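Probable N-glycosylase/DNA lyase (Thermotoga maritima, PDB 3N0U) is probably an N-glycosylase/DNA lyase of the helix-hairpin-helix superfamily, with a mainly helical fold without strands. Local coordinates at residues A156-H161 and L185-I190. Sequence-based numbering, arbitrary orientation.
Sequences AILDKH and LYVEEI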
loop_
_atom_site.group_PDB
_atom_site.type_symbol
_atom_site.label_atom_id
_atom_site.label_comp_id
_atom_site.label_asym_id
_atom_site.label_seq_id
_atom_site.Cartn_x
_atom_site.Cartn_y
_atom_site.Cartn_z
ATOM N N ALA A 156 6.205 2.701 6.141
ATOM C CA ALA A 156 5.625 3.776 5.345
ATOM C C ALA A 156 5.395 3.356 3.912
ATOM O O ALA A 156 6.142 2.533 3.356
ATOM C CB ALA A 156 6.540 4.978 5.349
ATOM N N ILE A 157 4.375 3.955 3.304
ATOM C CA ILE A 157 4.075 3.759 1.892
ATOM C C ILE A 157 4.413 5.060 1.173
ATOM O O ILE A 157 3.624 6.007 1.148
ATOM C CB ILE A 157 2.592 3.396 1.675
ATOM C CG1 ILE A 157 2.215 2.184 2.534
ATOM C CG2 ILE A 157 2.336 3.107 0.222
ATOM C CD1 ILE A 157 0.688 2.018 2.691
ATOM N N LEU A 158 5.591 5.091 0.565
ATOM C CA LEU A 158 6.108 6.314 -0.026
ATOM C C LEU A 158 5.677 6.449 -1.478
ATOM O O LEU A 158 6.469 6.260 -2.402
ATOM C CB LEU A 158 7.635 6.360 0.117
ATOM C CG LEU A 158 8.127 6.291 1.566
ATOM C CD1 LEU A 158 9.666 6.230 1.644
ATOM C CD2 LEU A 158 7.594 7.486 2.395
ATOM N N ASP A 159 4.410 6.799 -1.665
ATOM C CA ASP A 159 3.898 7.017 -2.997
ATOM C C ASP A 159 4.032 8.480 -3.371
ATOM O O ASP A 159 4.561 9.274 -2.607
ATOM C CB ASP A 159 2.461 6.525 -3.129
ATOM C CG ASP A 159 1.495 7.273 -2.256
ATOM O OD1 ASP A 159 0.355 6.787 -2.108
ATOM O OD2 ASP A 159 1.856 8.334 -1.720
ATOM N N LYS A 160 3.585 8.833 -4.565
ATOM C CA LYS A 160 3.845 10.165 -5.062
ATOM C C LYS A 160 3.190 11.229 -4.184
ATOM O O LYS A 160 3.779 12.275 -3.963
ATOM C CB LYS A 160 3.425 10.300 -6.527
ATOM C CG LYS A 160 4.450 9.703 -7.477
ATOM C CD LYS A 160 4.300 10.238 -8.894
ATOM C CE LYS A 160 5.368 9.659 -9.817
ATOM N NZ LYS A 160 5.370 10.303 -11.158
ATOM N N HIS A 161 2.000 10.948 -3.658
ATOM C CA HIS A 161 1.282 11.925 -2.834
ATOM C C HIS A 161 2.050 12.192 -1.553
ATOM O O HIS A 161 2.213 13.333 -1.138
ATOM C CB HIS A 161 -0.123 11.431 -2.468
ATOM C CG HIS A 161 -0.700 12.104 -1.253
ATOM N ND1 HIS A 161 -0.937 13.461 -1.192
ATOM C CD2 HIS A 161 -1.077 11.605 -0.051
ATOM C CE1 HIS A 161 -1.437 13.770 -0.009
ATOM N NE2 HIS A 161 -1.533 12.661 0.704
ATOM N N LEU A 185 14.570 3.159 2.969
ATOM C CA LEU A 185 14.651 3.088 4.428
ATOM C C LEU A 185 14.940 4.459 5.011
ATOM O O LEU A 185 14.438 4.804 6.086
ATOM C CB LEU A 185 15.740 2.109 4.875
ATOM C CG LEU A 185 15.434 0.619 4.695
ATOM C CD1 LEU A 185 16.644 -0.248 5.044
ATOM C CD2 LEU A 185 14.255 0.227 5.529
ATOM N N TYR A 186 15.759 5.231 4.304
ATOM C CA TYR A 186 16.129 6.571 4.753
ATOM C C TYR A 186 14.942 7.530 4.750
ATOM O O TYR A 186 14.679 8.201 5.745
ATOM C CB TYR A 186 17.253 7.110 3.877
ATOM C CG TYR A 186 17.683 8.496 4.216
ATOM C CD1 TYR A 186 18.588 8.723 5.240
ATOM C CD2 TYR A 186 17.210 9.580 3.504
ATOM C CE1 TYR A 186 18.997 9.997 5.557
ATOM C CE2 TYR A 186 17.613 10.861 3.810
ATOM C CZ TYR A 186 18.507 11.066 4.834
ATOM O OH TYR A 186 18.903 12.347 5.134
ATOM N N VAL A 187 14.205 7.591 3.647
ATOM C CA VAL A 187 13.059 8.489 3.579
ATOM C C VAL A 187 11.943 7.985 4.509
ATOM O O VAL A 187 11.249 8.762 5.141
ATOM C CB VAL A 187 12.566 8.644 2.129
ATOM C CG1 VAL A 187 11.286 9.473 2.063
ATOM C CG2 VAL A 187 13.654 9.310 1.304
ATOM N N GLU A 188 11.801 6.669 4.610
ATOM C CA GLU A 188 10.830 6.093 5.524
ATOM C C GLU A 188 11.122 6.501 6.970
ATOM O O GLU A 188 10.198 6.792 7.733
ATOM C CB GLU A 188 10.821 4.577 5.383
ATOM C CG GLU A 188 10.031 3.826 6.452
ATOM C CD GLU A 188 10.013 2.329 6.170
ATOM O OE1 GLU A 188 11.083 1.669 6.288
ATOM O OE2 GLU A 188 8.927 1.808 5.795
ATOM N N GLU A 189 12.395 6.539 7.352
ATOM C CA GLU A 189 12.748 6.871 8.726
ATOM C C GLU A 189 12.450 8.346 9.010
ATOM O O GLU A 189 12.048 8.696 10.115
ATOM C CB GLU A 189 14.217 6.529 9.013
ATOM C CG GLU A 189 14.730 7.007 10.366
ATOM C CD GLU A 189 14.024 6.358 11.560
ATOM O OE1 GLU A 189 13.365 5.307 11.399
ATOM O OE2 GLU A 189 14.134 6.901 12.677
ATOM N N ILE A 190 12.658 9.214 8.021
ATOM C CA ILE A 190 12.259 10.611 8.152
ATOM C C ILE A 190 10.762 10.722 8.464
ATOM O O ILE A 190 10.344 11.434 9.376
ATOM C CB ILE A 190 12.554 11.385 6.861
ATOM C CG1 ILE A 190 14.065 11.503 6.657
ATOM C CG2 ILE A 190 11.917 12.745 6.897
ATOM C CD1 ILE A 190 14.471 12.222 5.364
#
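Ala156 and Glu188 bring the two backbones nearest, their CA atoms 5.7 Å apart, where the loop leading into helix 160-168 passes one face of helix 181-198. A single hydrogen bond joins the segments: Ala156 N donates to Glu188 OE2 over 2.9 Å, with a moderately bent N-H...O angle of 154°. The amide meets OE2 on its anti side, 16° out of the carboxylate plane. Glu188 reaches this amide because CG lies anti to its own backbone N (chi1 170°) and the chain stays extended beyond CG, which brings the carboxylate at its end up to the loop. Its aliphatic part also packs, with Glu188 CG 3.8 Å from Ala156 CB, so the small methyl rests against the stem of the acid that holds its amide.

Two residues along, Leu158 supplies the apolar half through one branch. Its CD1 sits 3.6 Å from Val187 CG1 and 3.7 Å from Glu188 N, thus touching both a valine methyl and the helix backbone; the leucine and valine side chains cross at a slant. Leu158 is the centre of an inverse gamma turn, closed by a weak bond from Asp159 N to Ile157 O (3.0 Å), and the chain then enters its helix with Asp159 as N-cap, OD2 accepting from Val162 N. Trp179 and Leu163 touch both Leu158 and Val187, extending the apolar packing, while Tyr184 OH hydrogen-bonds Ala156 O and Leu158 N.

All four touching residues are buried, as befits packing between helical elements of this helix-hairpin-helix family fold, yet Glu188 is not left as an isolated charge: OE2 also forms a salt bridge with Arg128 NH1. Receiving both amide and arginine, OE2 links the loop to helix 124-134; together they probably favour the ionised carboxylate.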